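PDB 7K4O: carboxylic ester hydrolase from Aspergillus niger, which hydrolyses the ester bonds of tannins as a probably secreted serine esterase of the tannase family, probably releasing gallic acid. Local coordinates for residues F213-S216 against F217-Q221; S385-Q388 against E389-T393. All coordinates share one frame; numbering follows the deposited sequence. Where two conformers were deposited one is given.

Contact 1. Residues F213-S216 against F217-Q221; sequences FRWS and FQQTQ. With GDE (3,4,5-trihydroxybenzoic acid), chain J.
R214 caps the N-terminal end of the helix 215-221: its carbonyl O accepts from Q218 N at 2.9 Å in a nearly straight bond. F217 N also donates to the same oxygen, at a more bent angle, so two amides of the first turn grip one carbonyl. One residue on, W215 O accepts from Q219 N. T220 OG1 donates a hydrogen bond to S216 O at 2.7 Å, a side-chain bond back onto the preceding turn.

W215 and Q219 carry the side-chain contact. Q219 CG sits over the five-membered ring of W215, 3.6 Å from its centroid, a CH-pi contact. With chi1 at -54° and chi2 at -49° the chain curls back across the indole, and Q219 NE2 comes to rest over the six-membered part, 3.4 Å from W215 CZ3. The amide plane is turned 50° from the ring.

That amide faces the bound gallic acid, 3,4,5-trihydroxybenzoic acid. Q219 OE1 accepts from the hydroxyl OAE at 2.7 Å, while Q219 NE2 donates to OAC at 2.8 Å. Q218 NE2 also donates to OAE at 3.0 Å, almost straight, and is tied to S421 O as well. OAE therefore both gives and receives, a pairing that suits adjacent phenol hydroxyls and is consistent with recognition of the galloyl group.

Contact 2. Residues S385-Q388 against E389-T393; sequences SGLQ and EYYST
L387 and Y391 lie side by side one helical turn apart, their side chains pointing the same way. L387 leaves the backbone with CG anti to N (chi1 173°), which swings its outer carbons back to the following turn although CB itself starts away from it. Following Y391 outward, CB rests 3.2 Å from L387 O. CG keeps near that oxygen, and CD2 of Y391 meets L387 O at 3.4 Å, the carbonyl standing at the ring edge near its plane. CD2 is also 3.7 Å from L387 CD1, and CE2 lies equally far from the same methyl, so the methyl sits against the CD2-CE2 bond. CE2 further approaches L387 CG, and the tyrosine side chain also touches Y554, the C-terminal residue.

This is the C-terminal end of the helix 376-390. E389 N donates to S385 O at 3.2 Å and Y390 N to G386 O at 2.9 Å, both in the i to i+4 pattern; the chain then leaves through a type I beta turn from Y390 to T393, closed by a hydrogen bond from T393 N to Y390 O.

On another side of the helix, Y390 packs its CB 3.5 Å from G386 O. CG of E389 stands 3.6 Å above the plane of the Y390 ring, offset toward its rim. The hydroxyl of Y390 is hydrogen-bonded to L360 O, and the side chain touches L147 of the helix 144-169. E389 runs extended from CB, with CG anti to its own N, and ends in a salt bridge from OE2 to K363 NZ.

In the fold
Going from the N terminus, the chain meets contact 1 just after strand 205-209 of the central sheet, where residues 213-216 lead into the helix 215-221. Contact 2 comes much later, at the end of the helix 376-390, ahead of the sheet strand 410-416. Each is local and closes no long loop; they follow in series, neither nested nor crossed. In space their centres are about 10 Å apart, and S216 joins them by packing on L387; its OG is hydrogen-bonded to M383 O, one turn earlier in the same helix. The helix 215-221, which holds gallic acid, thus rests on the helix 376-390, while Y356 of the helix 351-361 packs against W215, S216, Q219 and T220.

Contact 1. Residues F213-S216 against F217-Q221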
# COMPACT_ATOMS: atom_id res chain seq x y z
N PHE A 213 1.15 6.46 1.83
CA PHE A 213 1.65 7.52 2.73
C PHE A 213 2.06 8.75 1.88
O PHE A 213 1.78 8.83 0.67
CB PHE A 213 2.71 6.96 3.66
CG PHE A 213 3.96 6.39 3.04
CD1 PHE A 213 4.28 6.58 1.71
CD2 PHE A 213 4.83 5.66 3.85
CE1 PHE A 213 5.49 6.09 1.22
CE2 PHE A 213 6.00 5.13 3.34
CZ PHE A 213 6.36 5.41 2.05
N ARG A 214 2.67 9.71 2.54
CA ARG A 214 2.98 11.04 1.95
C ARG A 214 1.69 11.61 1.38
O ARG A 214 1.67 12.13 0.25
CB ARG A 214 4.12 10.92 0.93
CG ARG A 214 4.86 12.23 0.72
CD ARG A 214 6.08 12.07 -0.16
NE ARG A 214 7.10 11.24 0.53
CZ ARG A 214 7.44 9.98 0.22
NH1 ARG A 214 6.90 9.35 -0.80
NH2 ARG A 214 8.29 9.37 1.01
N TRP A 215 0.63 11.60 2.19
CA TRP A 215 -0.77 11.81 1.80
C TRP A 215 -0.96 13.00 0.84
O TRP A 215 -1.57 12.80 -0.22
CB TRP A 215 -1.63 11.98 3.05
CG TRP A 215 -3.09 11.99 2.71
CD1 TRP A 215 -3.90 13.05 2.44
CD2 TRP A 215 -3.94 10.83 2.71
NE1 TRP A 215 -5.16 12.61 2.18
CE2 TRP A 215 -5.24 11.26 2.35
CE3 TRP A 215 -3.72 9.46 2.93
CZ2 TRP A 215 -6.29 10.36 2.18
CZ3 TRP A 215 -4.76 8.58 2.79
CH2 TRP A 215 -6.03 9.02 2.42
N SER A 216 -0.48 14.19 1.21
CA SER A 216 -0.83 15.40 0.42
C SER A 216 -0.22 15.28 -0.98
O SER A 216 -0.77 15.92 -1.90
CB SER A 216 -0.40 16.68 1.17
OG SER A 216 1.01 16.79 1.27
N PHE A 217 0.92 14.62 -1.13
CA PHE A 217 1.60 14.51 -2.44
C PHE A 217 0.97 13.36 -3.20
O PHE A 217 0.62 13.50 -4.37
CB PHE A 217 3.10 14.32 -2.23
CG PHE A 217 3.85 15.56 -1.79
CD1 PHE A 217 3.67 16.10 -0.53
CD2 PHE A 217 4.67 16.24 -2.67
CE1 PHE A 217 4.29 17.27 -0.16
CE2 PHE A 217 5.34 17.38 -2.28
CZ PHE A 217 5.14 17.90 -1.03
N GLN A 218 0.76 12.22 -2.54
CA GLN A 218 0.26 11.00 -3.20
C GLN A 218 -1.16 11.26 -3.72
O GLN A 218 -1.49 10.83 -4.84
CB GLN A 218 0.25 9.84 -2.19
CG GLN A 218 -0.60 8.66 -2.65
CD GLN A 218 -0.27 8.13 -4.04
OE1 GLN A 218 0.86 8.28 -4.51
NE2 GLN A 218 -1.25 7.46 -4.62
N GLN A 219 -2.08 11.86 -2.93
CA GLN A 219 -3.46 11.97 -3.39
C GLN A 219 -3.52 13.04 -4.51
O GLN A 219 -4.19 12.83 -5.54
CB GLN A 219 -4.43 12.35 -2.28
CG GLN A 219 -4.41 11.43 -1.04
CD GLN A 219 -4.47 9.97 -1.38
OE1 GLN A 219 -5.04 9.57 -2.40
NE2 GLN A 219 -3.99 9.14 -0.44
N THR A 220 -2.82 14.14 -4.32
CA THR A 220 -2.91 15.25 -5.30
C THR A 220 -2.27 14.83 -6.64
O THR A 220 -2.80 15.25 -7.70
CB THR A 220 -2.25 16.50 -4.76
OG1 THR A 220 -2.82 16.83 -3.49
CG2 THR A 220 -2.43 17.67 -5.70
N GLN A 221 -1.21 14.03 -6.64
CA GLN A 221 -0.53 13.64 -7.90
C GLN A 221 -1.45 12.81 -8.78
O GLN A 221 -1.17 12.75 -10.01
CB GLN A 221 0.84 13.01 -7.66
CG GLN A 221 0.82 11.66 -6.98
CD GLN A 221 0.52 10.50 -7.91
OE1 GLN A 221 1.04 10.47 -9.04
NE2 GLN A 221 -0.36 9.59 -7.46
OAA GDE J . -5.71 1.55 -1.10
OAB GDE J . -5.66 1.16 -3.28
OAC GDE J . -5.21 6.66 -0.87
OAD GDE J . -3.48 5.40 -5.14
OAE GDE J . -3.98 7.29 -3.32
CAF GDE J . -5.36 4.31 -1.57
CAG GDE J . -4.48 3.66 -3.75
CAH GDE J . -5.53 1.94 -2.29
CAI GDE J . -4.99 5.64 -1.82
CAJ GDE J . -4.14 5.01 -4.02
CAK GDE J . -5.15 3.37 -2.57
CAL GDE J . -4.36 5.95 -3.05

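Contact 2. Residues S385-Q388 against E389-T393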
# COMPACT_ATOMS: atom_id res chain seq x y z
N SER A 385 0.16 22.82 1.11
CA SER A 385 -0.81 23.18 2.18
C SER A 385 -1.27 21.92 2.91
O SER A 385 -1.43 21.99 4.15
CB SER A 385 -2.00 23.98 1.71
OG SER A 385 -2.73 23.28 0.75
N GLY A 386 -1.48 20.84 2.17
CA GLY A 386 -1.92 19.59 2.81
C GLY A 386 -0.84 18.99 3.69
O GLY A 386 -1.18 18.28 4.65
N LEU A 387 0.42 19.20 3.37
CA LEU A 387 1.53 18.69 4.23
C LEU A 387 1.37 19.27 5.62
O LEU A 387 1.45 18.51 6.60
CB LEU A 387 2.87 19.06 3.57
CG LEU A 387 4.11 18.75 4.38
CD1 LEU A 387 4.18 17.25 4.69
CD2 LEU A 387 5.36 19.20 3.64
N GLN A 388 1.14 20.58 5.73
CA GLN A 388 0.98 21.20 7.07
C GLN A 388 -0.30 20.66 7.73
O GLN A 388 -0.28 20.33 8.94
CB GLN A 388 0.99 22.73 6.96
CG GLN A 388 0.86 23.41 8.31
CD GLN A 388 1.03 24.92 8.29
OE1 GLN A 388 1.08 25.57 7.22
NE2 GLN A 388 1.09 25.47 9.49
N GLU A 389 -1.40 20.64 7.01
CA GLU A 389 -2.73 20.34 7.59
C GLU A 389 -2.78 18.87 8.08
O GLU A 389 -3.37 18.63 9.16
CB GLU A 389 -3.80 20.62 6.54
CG GLU A 389 -5.23 20.26 6.95
CD GLU A 389 -6.29 20.92 6.06
OE1 GLU A 389 -5.96 21.37 4.90
OE2 GLU A 389 -7.47 20.94 6.49
N TYR A 390 -2.16 17.96 7.35
CA TYR A 390 -2.32 16.50 7.60
C TYR A 390 -1.04 15.87 8.14
O TYR A 390 -1.06 14.62 8.38
CB TYR A 390 -2.91 15.81 6.36
CG TYR A 390 -4.35 16.21 6.12
CD1 TYR A 390 -5.30 16.00 7.08
CD2 TYR A 390 -4.74 16.93 4.99
CE1 TYR A 390 -6.60 16.46 6.97
CE2 TYR A 390 -6.05 17.37 4.86
CZ TYR A 390 -6.99 17.11 5.83
OH TYR A 390 -8.26 17.58 5.75
N TYR A 391 -0.01 16.65 8.44
CA TYR A 391 1.29 16.13 8.95
C TYR A 391 1.05 15.14 10.09
O TYR A 391 1.67 14.06 10.11
CB TYR A 391 2.16 17.27 9.51
CG TYR A 391 3.64 17.08 9.32
CD1 TYR A 391 4.39 16.29 10.17
CD2 TYR A 391 4.29 17.74 8.31
CE1 TYR A 391 5.76 16.12 9.96
CE2 TYR A 391 5.65 17.61 8.11
CZ TYR A 391 6.36 16.74 8.89
OH TYR A 391 7.70 16.65 8.60
N SER A 392 0.22 15.52 11.06
CA SER A 392 0.00 14.80 12.34
C SER A 392 -1.00 13.65 12.22
O SER A 392 -1.17 12.91 13.23
CB SER A 392 -0.42 15.74 13.43
OG SER A 392 0.60 16.65 13.76
N THR A 393 -1.71 13.49 11.10
CA THR A 393 -2.82 12.51 10.99
C THR A 393 -2.56 11.63 9.77
O THR A 393 -2.11 10.49 9.92
CB THR A 393 -4.22 13.18 10.97
OG1 THR A 393 -4.19 14.20 9.95
CG2 THR A 393 -4.59 13.80 12.30